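Local coordinates for protein 3-dehydroquinate dehydratase (Aquifex aeolicus, PDB 2EGZ) that probably catalyses the cis-dehydration of 3-dehydroquinate to 3-dehydroshikimate, the third step of the chorismate pathway, through a Schiff-base intermediate, at residues R61-G66 with S114-F118; I140-K146 with E166-M172. All coordinates share one frame; numbering follows the deposited sequence.

How the contacts relate
Contact 1 (61-66 with 114-118) and contact 2 (140-146 with 166-172) lie about 12 Å apart, centre to centre, in one TIM-barrel domain. Their shared element is the parallel sheet, in which strands 110-117 and 140-146 are neighbours. Tyr-115 N lies 2.9 Å from Lys-142 O, and Asn-117 N lies 2.9 Å from Ala-144 O; both are probable backbone hydrogen bonds. Contact 1 supplies His-116, the proton donor/acceptor, and the substrate-binding Arg-61. Contact 2 supplies Lys-142, which forms the Schiff base. A tartrate, probably from the crystallisation liquor, joins the two groups: its O1 is hydrogen-bonded to both His-116 NE2 and Lys-142 NZ.

Contact 1: R61-G66 with S114-F118. With TLA (L(+)-tartaric acid), chain D.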
loop_
_atom_site.group_PDB
_atom_site.type_symbol
_atom_site.label_atom_id
_atom_site.label_comp_id
_atom_site.label_asym_id
_atom_site.label_seq_id
_atom_site.Cartn_x
_atom_site.Cartn_y
_atom_site.Cartn_z
ATOM N N ARG B 61 9.644 -8.974 -4.177
ATOM C CA ARG B 61 8.428 -8.176 -4.285
ATOM C C ARG B 61 7.262 -8.578 -3.394
ATOM O O ARG B 61 6.847 -9.735 -3.372
ATOM C CB ARG B 61 7.951 -8.144 -5.739
ATOM C CG ARG B 61 6.939 -7.045 -6.017
ATOM C CD ARG B 61 7.604 -5.675 -6.016
ATOM N NE ARG B 61 8.585 -5.563 -7.091
ATOM C CZ ARG B 61 8.278 -5.520 -8.387
ATOM N NH1 ARG B 61 7.011 -5.572 -8.786
ATOM N NH2 ARG B 61 9.243 -5.440 -9.291
ATOM N N SER B 62 6.730 -7.600 -2.667
ATOM C CA SER B 62 5.593 -7.834 -1.789
ATOM C C SER B 62 4.370 -8.081 -2.669
ATOM O O SER B 62 4.279 -7.563 -3.784
ATOM C CB SER B 62 5.356 -6.620 -0.886
ATOM O OG SER B 62 5.107 -5.449 -1.645
ATOM N N PRO B 63 3.414 -8.882 -2.179
ATOM C CA PRO B 63 2.208 -9.176 -2.958
ATOM C C PRO B 63 1.391 -7.951 -3.377
ATOM O O PRO B 63 0.791 -7.945 -4.450
ATOM C CB PRO B 63 1.431 -10.123 -2.043
ATOM C CG PRO B 63 1.871 -9.710 -0.667
ATOM C CD PRO B 63 3.353 -9.515 -0.852
ATOM N N GLU B 64 1.378 -6.915 -2.544
ATOM C CA GLU B 64 0.619 -5.706 -2.860
ATOM C C GLU B 64 1.179 -4.941 -4.054
ATOM O O GLU B 64 0.461 -4.175 -4.695
ATOM C CB GLU B 64 0.552 -4.770 -1.647
ATOM C CG GLU B 64 1.876 -4.586 -0.933
ATOM C CD GLU B 64 2.124 -5.659 0.115
ATOM O OE1 GLU B 64 1.715 -6.817 -0.106
ATOM O OE2 GLU B 64 2.740 -5.346 1.156
ATOM N N GLU B 65 2.458 -5.137 -4.355
ATOM C CA GLU B 65 3.050 -4.441 -5.486
ATOM C C GLU B 65 3.528 -5.360 -6.606
ATOM O O GLU B 65 4.597 -5.163 -7.183
ATOM C CB GLU B 65 4.170 -3.508 -5.005
ATOM C CG GLU B 65 3.609 -2.311 -4.236
ATOM C CD GLU B 65 4.613 -1.195 -4.003
ATOM O OE1 GLU B 65 5.341 -0.830 -4.950
ATOM O OE2 GLU B 65 4.656 -0.668 -2.872
ATOM N N GLY B 66 2.714 -6.368 -6.910
ATOM C CA GLY B 66 3.032 -7.286 -7.991
ATOM C C GLY B 66 3.847 -8.521 -7.672
ATOM O O GLY B 66 4.242 -9.250 -8.579
ATOM N N SER B 114 11.418 1.269 -4.136
ATOM C CA SER B 114 10.432 1.325 -5.201
ATOM C C SER B 114 8.962 1.551 -4.875
ATOM O O SER B 114 8.498 1.344 -3.753
ATOM C CB SER B 114 10.541 0.042 -6.021
ATOM O OG SER B 114 10.272 -1.082 -5.196
ATOM N N TYR B 115 8.243 1.969 -5.912
ATOM C CA TYR B 115 6.812 2.215 -5.853
ATOM C C TYR B 115 6.260 1.786 -7.203
ATOM O O TYR B 115 6.769 2.210 -8.241
ATOM C CB TYR B 115 6.511 3.702 -5.652
ATOM C CG TYR B 115 5.047 4.023 -5.871
ATOM C CD1 TYR B 115 4.087 3.650 -4.934
ATOM C CD2 TYR B 115 4.612 4.622 -7.056
ATOM C CE1 TYR B 115 2.727 3.852 -5.173
ATOM C CE2 TYR B 115 3.255 4.830 -7.305
ATOM C CZ TYR B 115 2.319 4.439 -6.360
ATOM O OH TYR B 115 0.974 4.607 -6.616
ATOM N N HIS B 116 5.240 0.938 -7.202
ATOM C CA HIS B 116 4.650 0.502 -8.460
ATOM C C HIS B 116 3.153 0.774 -8.501
ATOM O O HIS B 116 2.458 0.641 -7.494
ATOM C CB HIS B 116 4.856 -1.000 -8.681
ATOM C CG HIS B 116 6.280 -1.448 -8.586
ATOM N ND1 HIS B 116 6.978 -1.466 -7.399
ATOM C CD2 HIS B 116 7.128 -1.923 -9.529
ATOM C CE1 HIS B 116 8.196 -1.933 -7.614
ATOM N NE2 HIS B 116 8.313 -2.218 -8.896
ATOM N N ASN B 117 2.658 1.177 -9.665
ATOM C CA ASN B 117 1.224 1.383 -9.835
ATOM C C ASN B 117 0.911 0.779 -11.188
ATOM O O ASN B 117 1.247 1.342 -12.227
ATOM C CB ASN B 117 0.828 2.863 -9.815
ATOM C CG ASN B 117 -0.688 3.048 -9.759
ATOM O OD1 ASN B 117 -1.427 2.417 -10.520
ATOM N ND2 ASN B 117 -1.153 3.909 -8.861
ATOM N N PHE B 118 0.278 -0.387 -11.163
ATOM C CA PHE B 118 -0.060 -1.116 -12.375
ATOM C C PHE B 118 -1.317 -0.630 -13.084
ATOM O O PHE B 118 -1.699 -1.179 -14.121
ATOM C CB PHE B 118 -0.192 -2.601 -12.029
ATOM C CG PHE B 118 1.078 -3.204 -11.498
ATOM C CD1 PHE B 118 2.071 -3.639 -12.367
ATOM C CD2 PHE B 118 1.308 -3.277 -10.127
ATOM C CE1 PHE B 118 3.283 -4.136 -11.880
ATOM C CE2 PHE B 118 2.514 -3.771 -9.631
ATOM C CZ PHE B 118 3.503 -4.199 -10.511
HETATM O O1 TLA D . 9.423 -3.104 -11.088
HETATM O O11 TLA D . 8.976 -5.077 -11.934
HETATM C C1 TLA D . 9.437 -3.825 -12.040
HETATM C C2 TLA D . 9.956 -3.302 -13.353
HETATM O O2 TLA D . 10.371 -1.960 -13.175
HETATM C C3 TLA D . 8.823 -3.354 -14.400
HETATM O O3 TLA D . 7.678 -2.624 -13.966
HETATM C C4 TLA D . 9.291 -2.832 -15.734
HETATM O O4 TLA D . 8.725 -1.938 -16.277
HETATM O O41 TLA D . 10.343 -3.398 -16.328
HETATM O O HOH W 1 5.960 1.441 -2.425
#
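The CG of His-116 lies beside its own backbone N (chi1 -54°), which turns the imidazole toward loop 61-66. Arg-61 starts with CG opposite its backbone N (chi1 -164°) and then bends at chi2 and chi3, which folds the guanidinium over the ring. The two flat groups stack with centres 3.8 Å apart and planes 25° from parallel. His-116 NE2 sits over the centre of the guanidinium. Glu-65 reaches in at about a right angle to His-116, and its OE1 accepts two hydrogen bonds. One comes from His-116 ND1 at 3.0 Å, close to the ring plane. The other comes from His-116 N at 2.9 Å, from above the carboxylate plane and less straight. This double grip restrains the rotation of the ring relative to its own backbone. Glu-65 OE2 is held by Ser-92 OG and by a water that also donates to Ser-114 O.

The site lies where strand 110-117 of the TIM barrel meets the loop after strand 55-59. His-116 is the proton donor/acceptor, and Arg-61 binds 3-dehydroquinate. Here a tartrate carboxylate takes both: Arg-61 NH2 donates to tartrate O11 at 2.7 Å, and His-116 NE2 donates to tartrate O1 at 2.6 Å. Lys-142 and Arg-180 also bind this tartrate. With an alanine in place of His-116, Arg-61 would probably lose its stacking partner, and Glu-65 OE1 would keep only the backbone N of the two donors.

Arg-61 NH1 also donates to Glu-65 O at 2.9 Å, near the guanidinium plane. That bond ties the arginine back to its own loop. The same carbonyl oxygen meets the edge of the Phe-118 ring, 3.5 Å from CE2. Gly-66 passes close to this ring, its CA 4.0 Å from Phe-118 CZ.

Contact 2: I140-K146 with E166-M172; sequences IPKIAVK and EKILISM
Ile-143 N donates to Ile-168 O at 2.9 Å, and Val-145 N to Ile-170 O at 3.0 Å, in the parallel pairing of strands 140-146 and 168-172. In return, Ile-168 N, Ile-170 N and Met-172 N donate to the carbonyls of Pro-141, Ile-143 and Val-145. The last donor approaches from above the carbonyl plane. CA-H...O contacts accompany them, such as Lys-142 CA to Ile-168 O at 3.3 Å.

Apolar contacts line the face bearing Lys-142, Ala-144, Ile-168, Ile-170 and Met-172. Lys-142 has CG anti to its backbone N (chi1 170°) and extends beyond it along the isoleucines. Its CG lies 3.7 Å from Ile-168 CG2, and its CE 3.9 Å from Ile-170 CD1. Met-172 SD lies 4.2 Å from Ala-144 CB. On the other face, Ile-143 packs on helix 124-136. Val-145 and Ser-171 pack on helix 150-160, the crossover helix of this beta-alpha-beta unit of the TIM barrel.

The bend of Met-172 at chi3 sets its CE methyl 3.4 Å from a carbonyl oxygen, Ala-144 O.

The isoleucines approach Schiff-base Lys-142 most closely at its methylenes. This probably limits the chain's swing, while its amine meets tartrate and the Tyr-192 ring.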
loop_
_atom_site.group_PDB
_atom_site.type_symbol
_atom_site.label_atom_id
_atom_site.label_comp_id
_atom_site.label_asym_id
_atom_site.label_seq_id
_atom_site.Cartn_x
_atom_site.Cartn_y
_atom_site.Cartn_z
ATOM N N ILE B 140 17.845 4.801 -3.686
ATOM C CA ILE B 140 17.647 5.299 -5.039
ATOM C C ILE B 140 16.166 5.084 -5.313
ATOM O O ILE B 140 15.712 3.952 -5.451
ATOM C CB ILE B 140 18.454 4.488 -6.066
ATOM C CG1 ILE B 140 19.945 4.541 -5.718
ATOM C CG2 ILE B 140 18.206 5.038 -7.471
ATOM C CD1 ILE B 140 20.799 3.621 -6.572
ATOM N N PRO B 141 15.387 6.168 -5.376
ATOM C CA PRO B 141 13.957 6.008 -5.635
ATOM C C PRO B 141 13.654 5.450 -7.021
ATOM O O PRO B 141 14.252 5.859 -8.016
ATOM C CB PRO B 141 13.409 7.424 -5.430
ATOM C CG PRO B 141 14.569 8.291 -5.836
ATOM C CD PRO B 141 15.752 7.589 -5.231
ATOM N N LYS B 142 12.727 4.496 -7.065
ATOM C CA LYS B 142 12.312 3.867 -8.313
ATOM C C LYS B 142 10.801 3.980 -8.423
ATOM O O LYS B 142 10.081 3.607 -7.495
ATOM C CB LYS B 142 12.706 2.384 -8.332
ATOM C CG LYS B 142 12.090 1.607 -9.484
ATOM C CD LYS B 142 12.509 0.142 -9.485
ATOM C CE LYS B 142 11.905 -0.583 -10.683
ATOM N NZ LYS B 142 12.317 -2.017 -10.778
ATOM N N ILE B 143 10.327 4.495 -9.552
ATOM C CA ILE B 143 8.897 4.646 -9.791
ATOM C C ILE B 143 8.545 3.918 -11.081
ATOM O O ILE B 143 9.095 4.220 -12.135
ATOM C CB ILE B 143 8.499 6.139 -9.944
ATOM C CG1 ILE B 143 8.855 6.909 -8.674
ATOM C CG2 ILE B 143 7.001 6.260 -10.222
ATOM C CD1 ILE B 143 8.594 8.402 -8.772
ATOM N N ALA B 144 7.639 2.952 -10.992
ATOM C CA ALA B 144 7.203 2.198 -12.164
ATOM C C ALA B 144 5.681 2.303 -12.198
ATOM O O ALA B 144 4.995 1.671 -11.394
ATOM C CB ALA B 144 7.633 0.740 -12.042
ATOM N N VAL B 145 5.160 3.105 -13.125
ATOM C CA VAL B 145 3.717 3.324 -13.227
ATOM C C VAL B 145 3.182 3.215 -14.654
ATOM O O VAL B 145 3.838 3.629 -15.611
ATOM C CB VAL B 145 3.340 4.714 -12.665
ATOM C CG1 VAL B 145 3.722 4.803 -11.195
ATOM C CG2 VAL B 145 4.056 5.814 -13.460
ATOM N N LYS B 146 1.980 2.664 -14.789
ATOM C CA LYS B 146 1.375 2.497 -16.102
ATOM C C LYS B 146 0.921 3.816 -16.701
ATOM O O LYS B 146 0.204 4.594 -16.064
ATOM C CB LYS B 146 0.175 1.546 -16.040
ATOM C CG LYS B 146 -0.498 1.351 -17.398
ATOM C CD LYS B 146 -1.698 0.417 -17.329
ATOM C CE LYS B 146 -2.359 0.272 -18.698
ATOM N NZ LYS B 146 -3.588 -0.569 -18.644
ATOM N N GLU B 166 19.780 10.881 -8.545
ATOM C CA GLU B 166 19.673 9.758 -9.452
ATOM C C GLU B 166 18.450 8.981 -9.001
ATOM O O GLU B 166 18.142 8.909 -7.806
ATOM C CB GLU B 166 20.933 8.887 -9.428
ATOM C CG GLU B 166 21.293 8.267 -8.101
ATOM C CD GLU B 166 22.611 7.520 -8.183
ATOM O OE1 GLU B 166 23.614 8.141 -8.596
ATOM O OE2 GLU B 166 22.650 6.319 -7.844
ATOM N N LYS B 167 17.741 8.417 -9.965
ATOM C CA LYS B 167 16.519 7.688 -9.679
ATOM C C LYS B 167 16.315 6.676 -10.787
ATOM O O LYS B 167 17.167 6.535 -11.663
ATOM C CB LYS B 167 15.347 8.673 -9.655
ATOM C CG LYS B 167 15.318 9.608 -10.877
ATOM C CD LYS B 167 14.240 10.687 -10.752
ATOM C CE LYS B 167 14.535 11.713 -9.663
ATOM N NZ LYS B 167 15.539 12.749 -10.077
ATOM N N ILE B 168 15.189 5.975 -10.740
ATOM C CA ILE B 168 14.839 4.986 -11.757
ATOM C C ILE B 168 13.400 5.290 -12.135
ATOM O O ILE B 168 12.501 5.229 -11.292
ATOM C CB ILE B 168 14.948 3.550 -11.205
ATOM C CG1 ILE B 168 16.409 3.249 -10.851
ATOM C CG2 ILE B 168 14.411 2.549 -12.233
ATOM C CD1 ILE B 168 16.590 1.993 -9.993
ATOM N N LEU B 169 13.187 5.632 -13.400
ATOM C CA LEU B 169 11.859 5.984 -13.879
ATOM C C LEU B 169 11.382 5.045 -14.962
ATOM O O LEU B 169 12.086 4.820 -15.946
ATOM C CB LEU B 169 11.877 7.404 -14.432
ATOM C CG LEU B 169 12.385 8.450 -13.440
ATOM C CD1 LEU B 169 12.545 9.782 -14.149
ATOM C CD2 LEU B 169 11.408 8.554 -12.277
ATOM N N ILE B 170 10.178 4.513 -14.793
ATOM C CA ILE B 170 9.627 3.601 -15.782
ATOM C C ILE B 170 8.143 3.831 -16.005
ATOM O O ILE B 170 7.355 3.768 -15.060
ATOM C CB ILE B 170 9.799 2.127 -15.349
ATOM C CG1 ILE B 170 11.275 1.824 -15.091
ATOM C CG2 ILE B 170 9.264 1.200 -16.432
ATOM C CD1 ILE B 170 11.507 0.524 -14.378
ATOM N N SER B 171 7.771 4.127 -17.246
ATOM C CA SER B 171 6.363 4.278 -17.595
ATOM C C SER B 171 6.050 2.936 -18.245
ATOM O O SER B 171 6.536 2.647 -19.341
ATOM C CB SER B 171 6.146 5.406 -18.609
ATOM O OG SER B 171 6.328 6.673 -18.008
ATOM N N MET B 172 5.266 2.107 -17.558
ATOM C CA MET B 172 4.913 0.789 -18.073
ATOM C C MET B 172 3.804 0.876 -19.118
ATOM O O MET B 172 3.088 1.877 -19.202
ATOM C CB MET B 172 4.479 -0.131 -16.922
ATOM C CG MET B 172 5.556 -0.365 -15.851
ATOM S SD MET B 172 5.087 -1.518 -14.508
ATOM C CE MET B 172 3.812 -0.548 -13.665
#